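Local coordinates for periplasmic binding protein (Veillonella parvula, PDB 4LJS) that probably binds an iron-siderophore complex or a similar metal chelate in the periplasm for uptake by a membrane transporter, at residues Val8-His11 with Gln12-Pro15; Ile90-Asp94 with Leu95-Asn99; Phe165-Asn168 with Met169-Glu172; Leu174-Glu177 with Met178-Val182. All blocks are in the same frame, centred on the assembly; numbering follows the deposited sequence.

Contact 1: Val8-His11 with Gln12-Pro15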
loop_
_atom_site.group_PDB
_atom_site.type_symbol
_atom_site.label_atom_id
_atom_site.label_comp_id
_atom_site.label_asym_id
_atom_site.label_seq_id
_atom_site.Cartn_x
_atom_site.Cartn_y
_atom_site.Cartn_z
ATOM N N VAL A 8 -26.319 0.192 -13.679
ATOM C CA VAL A 8 -25.024 -0.057 -13.041
ATOM C C VAL A 8 -25.043 0.182 -11.522
ATOM O O VAL A 8 -24.659 -0.698 -10.746
ATOM C CB VAL A 8 -23.887 0.771 -13.695
ATOM C CG1 VAL A 8 -22.581 0.587 -12.936
ATOM C CG2 VAL A 8 -23.714 0.378 -15.157
ATOM N N GLU A 9 -25.475 1.371 -11.099
ATOM C CA GLU A 9 -25.595 1.670 -9.669
ATOM C C GLU A 9 -26.946 1.213 -9.159
ATOM O O GLU A 9 -27.892 1.086 -9.931
ATOM C CB GLU A 9 -25.507 3.173 -9.393
ATOM C CG GLU A 9 -24.208 3.854 -9.752
ATOM C CD GLU A 9 -24.244 5.338 -9.417
ATOM O OE1 GLU A 9 -24.231 6.167 -10.353
ATOM O OE2 GLU A 9 -24.302 5.673 -8.215
ATOM N N ASP A 10 -27.034 0.993 -7.852
ATOM C CA ASP A 10 -28.325 0.854 -7.192
ATOM C C ASP A 10 -28.786 2.243 -6.751
ATOM O O ASP A 10 -28.290 2.787 -5.758
ATOM C CB ASP A 10 -28.222 -0.084 -5.990
ATOM C CG ASP A 10 -29.533 -0.211 -5.233
ATOM O OD1 ASP A 10 -30.599 0.094 -5.814
ATOM O OD2 ASP A 10 -29.497 -0.618 -4.052
ATOM N N HIS A 11 -29.728 2.813 -7.501
ATOM C CA HIS A 11 -30.193 4.180 -7.268
ATOM C C HIS A 11 -31.258 4.276 -6.173
ATOM O O HIS A 11 -31.699 5.372 -5.821
ATOM C CB HIS A 11 -30.721 4.808 -8.570
ATOM C CG HIS A 11 -29.652 5.099 -9.580
ATOM N ND1 HIS A 11 -28.553 5.883 -9.296
ATOM C CD2 HIS A 11 -29.511 4.709 -10.870
ATOM C CE1 HIS A 11 -27.779 5.961 -10.364
ATOM N NE2 HIS A 11 -28.337 5.257 -11.332
ATOM N N GLN A 12 -31.664 3.134 -5.631
ATOM C CA GLN A 12 -32.715 3.114 -4.617
ATOM C C GLN A 12 -32.158 3.108 -3.189
ATOM O O GLN A 12 -32.916 3.065 -2.222
ATOM C CB GLN A 12 -33.660 1.934 -4.860
ATOM C CG GLN A 12 -34.171 1.883 -6.289
ATOM C CD GLN A 12 -34.808 0.556 -6.643
ATOM O OE1 GLN A 12 -35.202 -0.212 -5.764
ATOM N NE2 GLN A 12 -34.909 0.275 -7.937
ATOM N N SER A 13 -30.835 3.158 -3.067
ATOM C CA SER A 13 -30.185 3.287 -1.764
ATOM C C SER A 13 -29.037 4.303 -1.803
ATOM O O SER A 13 -28.099 4.174 -2.592
ATOM C CB SER A 13 -29.689 1.930 -1.255
ATOM O OG SER A 13 -28.675 1.404 -2.092
ATOM N N THR A 14 -29.125 5.307 -0.936
ATOM C CA THR A 14 -28.204 6.438 -0.928
ATOM C C THR A 14 -27.646 6.626 0.478
ATOM O O THR A 14 -28.392 6.515 1.450
ATOM C CB THR A 14 -28.940 7.726 -1.376
ATOM O OG1 THR A 14 -29.169 7.678 -2.789
ATOM C CG2 THR A 14 -28.145 8.984 -1.041
ATOM N N PRO A 15 -26.330 6.899 0.592
ATOM C CA PRO A 15 -25.684 7.099 1.898
ATOM C C PRO A 15 -26.366 8.159 2.760
ATOM O O PRO A 15 -26.824 9.182 2.246
ATOM C CB PRO A 15 -24.279 7.580 1.519
ATOM C CG PRO A 15 -24.038 7.006 0.175
ATOM C CD PRO A 15 -25.366 7.006 -0.520
HETATM O O HOH W 1 -26.389 3.479 -4.265
#
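A type I beta turn from D10 to S13 bends the chain, and the D10 side chain braces it from within as an Asx turn: Q12 N donates to D10 OD1 over 3.2 Å, at an N-H...O angle of 158°. The other carboxylate oxygen reaches one residue further, where S13 OG donates to D10 OD2 at 2.9 Å. One carboxylate is thus gripped at both oxygens, which should limit its rotation. Both donors, the amide and the hydroxyl, sit well above the carboxylate plane. With CG trans to the backbone N (chi1 177°), the carboxylate is brought over the turn. Q12 keeps its CB 3.7 Å from D10 OD1, while its extended chain leads away from the turn. Across the mouth a single water gives a proton to D10 O and another to S13 O; both contacts are very short, so the details of this bridge are doubtful. All four turn residues are exposed. The turn belongs to the N-terminal loop ahead of strand 19-29, held nearby by a salt bridge from E9 to R46, while P15 touches R66 just before strand 67-71.

Contact 2: Ile90-Asp94 with Leu95-Asn99; sequences IPYKD and LKYAN
The backbone closes into a 3-10 segment at 95-97 through a bond from Y97 N to D94 O, 2.9 Å long with an N-H...O angle of 161°. D94 adds an Asx turn at the start of this segment: K96 N meets D94 OD1 at 2.9 Å, using the anti lone pair, the one facing away from the other oxygen. Placing CG opposite the backbone N (chi1 -160°) swings the carboxylate forward to that amide. The aliphatic part of K96 then runs past the same oxygen, CG lying 3.3 Å from D94 OD1. K96 NZ curls back to the same neighbourhood but stays beyond salt-bridge distance, so any attraction is probably modest.

On the inner side Y92 and Y97 form a T-shaped pair, centroids 5.0 Å apart and planes at 75°. The edge of Y92 is presented to the face of Y97. Helix 100-106 lies next to the pair through M106, which both rings touch, and N99 caps its start by accepting from S102 N. Backbone bonds from Y92 to V68 and G70 fasten the loop to strand 67-71. K93 NZ turns back to I90 O, in the carbonyl plane, and has Y87 as a cation-pi partner. In the T-shaped pair, Y92 CD1 stands over the centre of the Y97 ring, 3.9 Å from Y97 CE2.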
loop_
_atom_site.group_PDB
_atom_site.type_symbol
_atom_site.label_atom_id
_atom_site.label_comp_id
_atom_site.label_asym_id
_atom_site.label_seq_id
_atom_site.Cartn_x
_atom_site.Cartn_y
_atom_site.Cartn_z
ATOM N N ILE A 90 -19.245 -2.422 -5.239
ATOM C CA ILE A 90 -18.851 -1.199 -5.934
ATOM C C ILE A 90 -19.331 -1.241 -7.380
ATOM O O ILE A 90 -18.980 -2.154 -8.127
ATOM C CB ILE A 90 -17.330 -0.984 -5.868
ATOM C CG1 ILE A 90 -16.888 -0.815 -4.407
ATOM C CG2 ILE A 90 -16.904 0.237 -6.688
ATOM C CD1 ILE A 90 -15.378 -0.865 -4.232
ATOM N N PRO A 91 -20.173 -0.265 -7.765
ATOM C CA PRO A 91 -20.767 -0.166 -9.103
ATOM C C PRO A 91 -19.748 -0.143 -10.260
ATOM O O PRO A 91 -19.902 -0.916 -11.201
ATOM C CB PRO A 91 -21.538 1.156 -9.040
ATOM C CG PRO A 91 -21.877 1.317 -7.595
ATOM C CD PRO A 91 -20.692 0.772 -6.854
ATOM N N TYR A 92 -18.738 0.719 -10.201
ATOM C CA TYR A 92 -17.783 0.831 -11.306
ATOM C C TYR A 92 -16.397 0.365 -10.888
ATOM O O TYR A 92 -15.796 0.944 -9.984
ATOM C CB TYR A 92 -17.682 2.278 -11.805
ATOM C CG TYR A 92 -18.952 2.870 -12.390
ATOM C CD1 TYR A 92 -19.268 2.702 -13.737
ATOM C CD2 TYR A 92 -19.820 3.619 -11.603
ATOM C CE1 TYR A 92 -20.439 3.258 -14.288
ATOM C CE2 TYR A 92 -20.988 4.177 -12.135
ATOM C CZ TYR A 92 -21.290 3.998 -13.479
ATOM O OH TYR A 92 -22.440 4.559 -14.001
ATOM N N LYS A 93 -15.880 -0.658 -11.561
ATOM C CA LYS A 93 -14.555 -1.206 -11.251
ATOM C C LYS A 93 -13.593 -1.182 -12.442
ATOM O O LYS A 93 -12.381 -1.135 -12.260
ATOM C CB LYS A 93 -14.668 -2.663 -10.788
ATOM C CG LYS A 93 -15.320 -2.899 -9.439
ATOM C CD LYS A 93 -15.586 -4.398 -9.280
ATOM C CE LYS A 93 -16.310 -4.725 -7.989
ATOM N NZ LYS A 93 -17.766 -4.406 -8.059
ATOM N N ASP A 94 -14.132 -1.267 -13.652
ATOM C CA ASP A 94 -13.315 -1.441 -14.852
ATOM C C ASP A 94 -12.522 -0.180 -15.214
ATOM O O ASP A 94 -13.078 0.927 -15.242
ATOM C CB ASP A 94 -14.205 -1.846 -16.024
ATOM C CG ASP A 94 -13.430 -2.491 -17.149
ATOM O OD1 ASP A 94 -12.643 -1.784 -17.814
ATOM O OD2 ASP A 94 -13.623 -3.705 -17.382
ATOM N N LEU A 95 -11.231 -0.360 -15.511
ATOM C CA LEU A 95 -10.338 0.755 -15.855
ATOM C C LEU A 95 -10.749 1.522 -17.108
ATOM O O LEU A 95 -10.254 2.621 -17.350
ATOM C CB LEU A 95 -8.892 0.277 -16.017
ATOM C CG LEU A 95 -8.155 0.027 -14.703
ATOM C CD1 LEU A 95 -6.814 -0.654 -14.971
ATOM C CD2 LEU A 95 -7.970 1.346 -13.946
ATOM N N LYS A 96 -11.640 0.949 -17.913
ATOM C CA LYS A 96 -12.137 1.676 -19.077
ATOM C C LYS A 96 -13.020 2.849 -18.647
ATOM O O LYS A 96 -13.380 3.681 -19.472
ATOM C CB LYS A 96 -12.853 0.757 -20.075
ATOM C CG LYS A 96 -14.272 0.350 -19.698
ATOM C CD LYS A 96 -14.725 -0.842 -20.543
ATOM C CE LYS A 96 -16.233 -1.029 -20.499
ATOM N NZ LYS A 96 -16.775 -0.933 -19.118
ATOM N N TYR A 97 -13.338 2.927 -17.355
ATOM C CA TYR A 97 -14.071 4.076 -16.815
ATOM C C TYR A 97 -13.142 5.134 -16.227
ATOM O O TYR A 97 -13.597 6.204 -15.820
ATOM C CB TYR A 97 -15.090 3.648 -15.749
ATOM C CG TYR A 97 -16.220 2.794 -16.273
ATOM C CD1 TYR A 97 -17.202 3.334 -17.097
ATOM C CD2 TYR A 97 -16.310 1.446 -15.935
ATOM C CE1 TYR A 97 -18.246 2.549 -17.582
ATOM C CE2 TYR A 97 -17.351 0.652 -16.412
ATOM C CZ TYR A 97 -18.312 1.207 -17.231
ATOM O OH TYR A 97 -19.337 0.420 -17.701
ATOM N N ALA A 98 -11.845 4.836 -16.187
ATOM C CA ALA A 98 -10.870 5.751 -15.605
ATOM C C ALA A 98 -10.458 6.792 -16.631
ATOM O O ALA A 98 -9.313 6.835 -17.070
ATOM C CB ALA A 98 -9.635 4.989 -15.061
ATOM N N ASN A 99 -11.416 7.617 -17.028
ATOM C CA ASN A 99 -11.153 8.723 -17.932
ATOM C C ASN A 99 -12.051 9.864 -17.501
ATOM O O ASN A 99 -13.033 9.651 -16.780
ATOM C CB ASN A 99 -11.431 8.338 -19.381
ATOM C CG ASN A 99 -12.857 7.898 -19.591
ATOM O OD1 ASN A 99 -13.763 8.725 -19.660
ATOM N ND2 ASN A 99 -13.070 6.589 -19.672
#

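Contact 3: Phe165-Asn168 with Met169-Glu172; sequences FNRN and MEAE
R167 and E170 carry the charged part of the contact, a salt bridge across the first turn of helix 168-188. R167 NH1 donates to E170 OE2 at 3.0 Å with an N-H...O angle of 152°. The carboxylate oxygen lies in the guanidinium plane, at its edge, yet the nitrogen approaches from well above the carboxylate plane; the two flat groups stand 74° apart, so this is a single-pronged bridge and not a parallel two-bond pairing. Both chains bend at chi2 to make it: that of E170 (82°) folds the carboxylate back toward the N-cap, where OE1 comes 3.4 Å from R167 CA. R167 NH2 has another acidic partner, E63, so the guanidinium is shared between two carboxylates and probably well fixed in orientation.

Backbone bonds form the second group. N166, with positive phi, is the C-prime residue of a Schellman motif ending helix 151-164. R167 is the N-cap residue, and its carbonyl takes the first helical bond, from A171 N to R167 O at 3.0 Å; E172 N to N168 O, at 2.9 Å, follows. Near the helix start a water accepts from M169 N at 3.2 Å and donates weakly to N166 O.

Packing is slight: A171 CB lies 3.4 Å from R167 O and touches I158 of helix 151-164. The link therefore ends one helix and starts the next within a few residues, with E172 salt-bridged to R159, N168 touching R163 of helix 151-164, and F165 touching V43 and E63.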
loop_
_atom_site.group_PDB
_atom_site.type_symbol
_atom_site.label_atom_id
_atom_site.label_comp_id
_atom_site.label_asym_id
_atom_site.label_seq_id
_atom_site.Cartn_x
_atom_site.Cartn_y
_atom_site.Cartn_z
ATOM N N PHE A 165 -14.098 10.815 6.550
ATOM C CA PHE A 165 -15.296 9.978 6.633
ATOM C C PHE A 165 -15.913 9.864 8.011
ATOM O O PHE A 165 -16.758 8.995 8.238
ATOM C CB PHE A 165 -15.002 8.585 6.083
ATOM C CG PHE A 165 -14.827 8.567 4.602
ATOM C CD1 PHE A 165 -15.919 8.462 3.775
ATOM C CD2 PHE A 165 -13.574 8.709 4.039
ATOM C CE1 PHE A 165 -15.767 8.467 2.405
ATOM C CE2 PHE A 165 -13.414 8.714 2.674
ATOM C CZ PHE A 165 -14.511 8.598 1.853
ATOM N N ASN A 166 -15.503 10.748 8.917
ATOM C CA ASN A 166 -15.883 10.663 10.326
ATOM C C ASN A 166 -15.701 9.259 10.917
ATOM O O ASN A 166 -16.582 8.742 11.610
ATOM C CB ASN A 166 -17.321 11.149 10.543
ATOM C CG ASN A 166 -17.602 11.474 11.998
ATOM O OD1 ASN A 166 -16.731 11.975 12.706
ATOM N ND2 ASN A 166 -18.811 11.170 12.454
ATOM N N ARG A 167 -14.563 8.639 10.620
ATOM C CA ARG A 167 -14.253 7.308 11.134
ATOM C C ARG A 167 -12.928 7.365 11.875
ATOM O O ARG A 167 -12.016 6.583 11.615
ATOM C CB ARG A 167 -14.187 6.278 9.997
ATOM C CG ARG A 167 -15.529 5.993 9.321
ATOM C CD ARG A 167 -16.489 5.243 10.235
ATOM N NE ARG A 167 -17.708 4.863 9.528
ATOM C CZ ARG A 167 -18.525 3.889 9.919
ATOM N NH1 ARG A 167 -18.245 3.197 11.015
ATOM N NH2 ARG A 167 -19.615 3.604 9.214
ATOM N N ASN A 168 -12.827 8.311 12.798
ATOM C CA ASN A 168 -11.585 8.538 13.521
ATOM C C ASN A 168 -11.253 7.395 14.460
ATOM O O ASN A 168 -10.105 6.969 14.542
ATOM C CB ASN A 168 -11.656 9.865 14.279
ATOM C CG ASN A 168 -11.904 11.028 13.353
ATOM O OD1 ASN A 168 -11.048 11.367 12.532
ATOM N ND2 ASN A 168 -13.088 11.631 13.452
HETATM N N MSE A 169 -12.264 6.895 15.162
HETATM C CA MSE A 169 -12.065 5.769 16.061
HETATM C C MSE A 169 -11.565 4.535 15.300
HETATM O O MSE A 169 -10.625 3.868 15.729
HETATM C CB MSE A 169 -13.350 5.459 16.821
HETATM C CG MSE A 169 -13.171 4.404 17.887
HETATM SE SE MSE A 169 -14.118 2.761 17.467
HETATM C CE MSE A 169 -15.849 3.248 18.209
ATOM N N GLU A 170 -12.177 4.254 14.154
ATOM C CA GLU A 170 -11.777 3.109 13.348
ATOM C C GLU A 170 -10.354 3.281 12.805
ATOM O O GLU A 170 -9.565 2.335 12.787
ATOM C CB GLU A 170 -12.777 2.878 12.207
ATOM C CG GLU A 170 -14.177 2.431 12.668
ATOM C CD GLU A 170 -15.089 3.583 13.111
ATOM O OE1 GLU A 170 -14.603 4.718 13.293
ATOM O OE2 GLU A 170 -16.307 3.350 13.276
ATOM N N ALA A 171 -10.026 4.493 12.373
ATOM C CA ALA A 171 -8.688 4.779 11.865
ATOM C C ALA A 171 -7.621 4.573 12.940
ATOM O O ALA A 171 -6.586 3.952 12.691
ATOM C CB ALA A 171 -8.623 6.196 11.299
ATOM N N GLU A 172 -7.884 5.080 14.139
ATOM C CA GLU A 172 -6.926 4.973 15.230
ATOM C C GLU A 172 -6.714 3.535 15.682
ATOM O O GLU A 172 -5.597 3.149 16.017
ATOM C CB GLU A 172 -7.343 5.846 16.419
ATOM C CG GLU A 172 -7.030 7.324 16.218
ATOM C CD GLU A 172 -5.561 7.581 15.882
ATOM O OE1 GLU A 172 -5.294 8.384 14.957
ATOM O OE2 GLU A 172 -4.679 6.982 16.547
HETATM O O HOH W 2 -15.177 8.188 14.741
#

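Contact 4: Leu174-Glu177 with Met178-Val182; sequences LIQE and MQQSV
The amides of Q176 and Q180 lie one turn apart with their planes 31° from each other, and Q180 NE2 stands over a face of the Q176 amide, 3.1 Å from Q176 CD. Q176 OE1 is near the same nitrogen, but the angle is too poor for a hydrogen bond, so the meeting is a close face contact. A second amide is treated differently: the methyl CG2 of I175 rests over a face of Q179, 3.6 Å from Q179 CD, the two side chains running alongside and pointing the same way. CG2 is placed there because it lies opposite the backbone N, while CG1 lies beside the backbone N (chi1 -74°).

The backbone beneath is regular helix. Q179 N to I175 O measures 2.9 Å, Q180 N to Q176 O 2.8 Å and S181 N to E177 O 3.1 Å. M178 N to L174 O is weak.

Selenomethionine M178 stays close to its own helix. A bend at chi3 (-63°) turns its methyl back, so that CE lies 3.6 Å from L174 O, with I175 CG1 only loosely near. Its buried side chain touches Y155 and I158 of helix 151-164 and L300 and I303 of helix 299-310.

The split between exposed Q176 and Q180 on the outer side and buried L174, I175 and M178 on the inner, with Q179 at the border, is that of an amphipathic helix. Helix 168-188 follows helix 151-164 and precedes strand 196-203 of the mixed sheet, consistent with the long lobe-connecting helix of this binding-protein family.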
loop_
_atom_site.group_PDB
_atom_site.type_symbol
_atom_site.label_atom_id
_atom_site.label_comp_id
_atom_site.label_asym_id
_atom_site.label_seq_id
_atom_site.Cartn_x
_atom_site.Cartn_y
_atom_site.Cartn_z
ATOM N N LEU A 174 -7.032 0.848 13.781
ATOM C CA LEU A 174 -6.250 0.202 12.726
ATOM C C LEU A 174 -4.771 0.581 12.791
ATOM O O LEU A 174 -3.895 -0.270 12.681
ATOM C CB LEU A 174 -6.823 0.541 11.348
ATOM C CG LEU A 174 -8.218 -0.023 11.093
ATOM C CD1 LEU A 174 -8.806 0.580 9.834
ATOM C CD2 LEU A 174 -8.185 -1.549 11.016
ATOM N N ILE A 175 -4.505 1.866 12.973
ATOM C CA ILE A 175 -3.145 2.371 13.094
ATOM C C ILE A 175 -2.448 1.787 14.327
ATOM O O ILE A 175 -1.303 1.334 14.251
ATOM C CB ILE A 175 -3.162 3.906 13.173
ATOM C CG1 ILE A 175 -3.471 4.494 11.790
ATOM C CG2 ILE A 175 -1.855 4.447 13.735
ATOM C CD1 ILE A 175 -3.866 5.948 11.830
ATOM N N GLN A 176 -3.148 1.791 15.456
ATOM C CA GLN A 176 -2.590 1.293 16.702
ATOM C C GLN A 176 -2.232 -0.193 16.626
ATOM O O GLN A 176 -1.225 -0.622 17.187
ATOM C CB GLN A 176 -3.544 1.546 17.869
ATOM C CG GLN A 176 -2.895 1.315 19.229
ATOM C CD GLN A 176 -3.897 1.234 20.366
ATOM O OE1 GLN A 176 -3.712 1.850 21.417
ATOM N NE2 GLN A 176 -4.958 0.459 20.168
ATOM N N GLU A 177 -3.061 -0.974 15.939
ATOM C CA GLU A 177 -2.805 -2.401 15.759
ATOM C C GLU A 177 -1.448 -2.599 15.089
ATOM O O GLU A 177 -0.632 -3.417 15.520
ATOM C CB GLU A 177 -3.915 -3.023 14.907
ATOM C CG GLU A 177 -3.631 -4.421 14.379
ATOM C CD GLU A 177 -4.820 -5.019 13.632
ATOM O OE1 GLU A 177 -5.711 -4.248 13.202
ATOM O OE2 GLU A 177 -4.866 -6.261 13.486
HETATM N N MSE A 178 -1.215 -1.829 14.032
HETATM C CA MSE A 178 0.030 -1.901 13.282
HETATM C C MSE A 178 1.224 -1.422 14.109
HETATM O O MSE A 178 2.273 -2.077 14.153
HETATM C CB MSE A 178 -0.102 -1.091 11.990
HETATM C CG MSE A 178 -1.073 -1.723 10.998
HETATM SE SE MSE A 178 -1.228 -0.796 9.275
HETATM C CE MSE A 178 -1.925 0.895 9.869
ATOM N N GLN A 179 1.059 -0.285 14.774
ATOM C CA GLN A 179 2.137 0.275 15.580
ATOM C C GLN A 179 2.513 -0.627 16.756
ATOM O O GLN A 179 3.693 -0.802 17.062
ATOM C CB GLN A 179 1.752 1.658 16.097
ATOM C CG GLN A 179 1.567 2.709 15.011
ATOM C CD GLN A 179 1.253 4.074 15.602
ATOM O OE1 GLN A 179 0.647 4.172 16.670
ATOM N NE2 GLN A 179 1.676 5.133 14.919
ATOM N N GLN A 180 1.510 -1.189 17.421
ATOM C CA GLN A 180 1.758 -2.077 18.551
ATOM C C GLN A 180 2.470 -3.351 18.107
ATOM O O GLN A 180 3.285 -3.913 18.843
ATOM C CB GLN A 180 0.448 -2.431 19.256
ATOM C CG GLN A 180 -0.132 -1.288 20.066
ATOM C CD GLN A 180 -1.423 -1.655 20.771
ATOM O OE1 GLN A 180 -1.970 -2.742 20.577
ATOM N NE2 GLN A 180 -1.917 -0.744 21.596
ATOM N N SER A 181 2.145 -3.799 16.899
ATOM C CA SER A 181 2.729 -5.003 16.342
ATOM C C SER A 181 4.226 -4.817 16.072
ATOM O O SER A 181 5.045 -5.661 16.455
ATOM C CB SER A 181 1.990 -5.385 15.060
ATOM O OG SER A 181 2.535 -6.559 14.506
ATOM N N VAL A 182 4.573 -3.716 15.409
ATOM C CA VAL A 182 5.966 -3.372 15.153
ATOM C C VAL A 182 6.753 -3.273 16.469
ATOM O O VAL A 182 7.834 -3.846 16.597
ATOM C CB VAL A 182 6.094 -2.033 14.380
ATOM C CG1 VAL A 182 7.534 -1.547 14.377
ATOM C CG2 VAL A 182 5.561 -2.169 12.928
#

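Overall arrangement
From the N terminus the four contacts follow in series, none nesting within or crossing another, and each is a turn or helical segment of neighbouring residues. Contact 1 turns the chain ahead of strand 19-29; contact 2 shapes the loop between helices 84-89 and 100-106. Though far apart in sequence they touch: V8 CG1 packs at 3.7 Å on Y92 CE1, and E9 on P91. Contact 3 closes the link from helix 151-164 into helix 168-188, and contact 4 continues along that helix, their centres about 15 Å apart. Contacts 2 and 4 lie on opposite sides of the chain's centre, centres about 32 Å apart, and contacts 1 and 4 are about 35 Å apart between centres, so the set reaches from the N-terminal loop to helix 168-188.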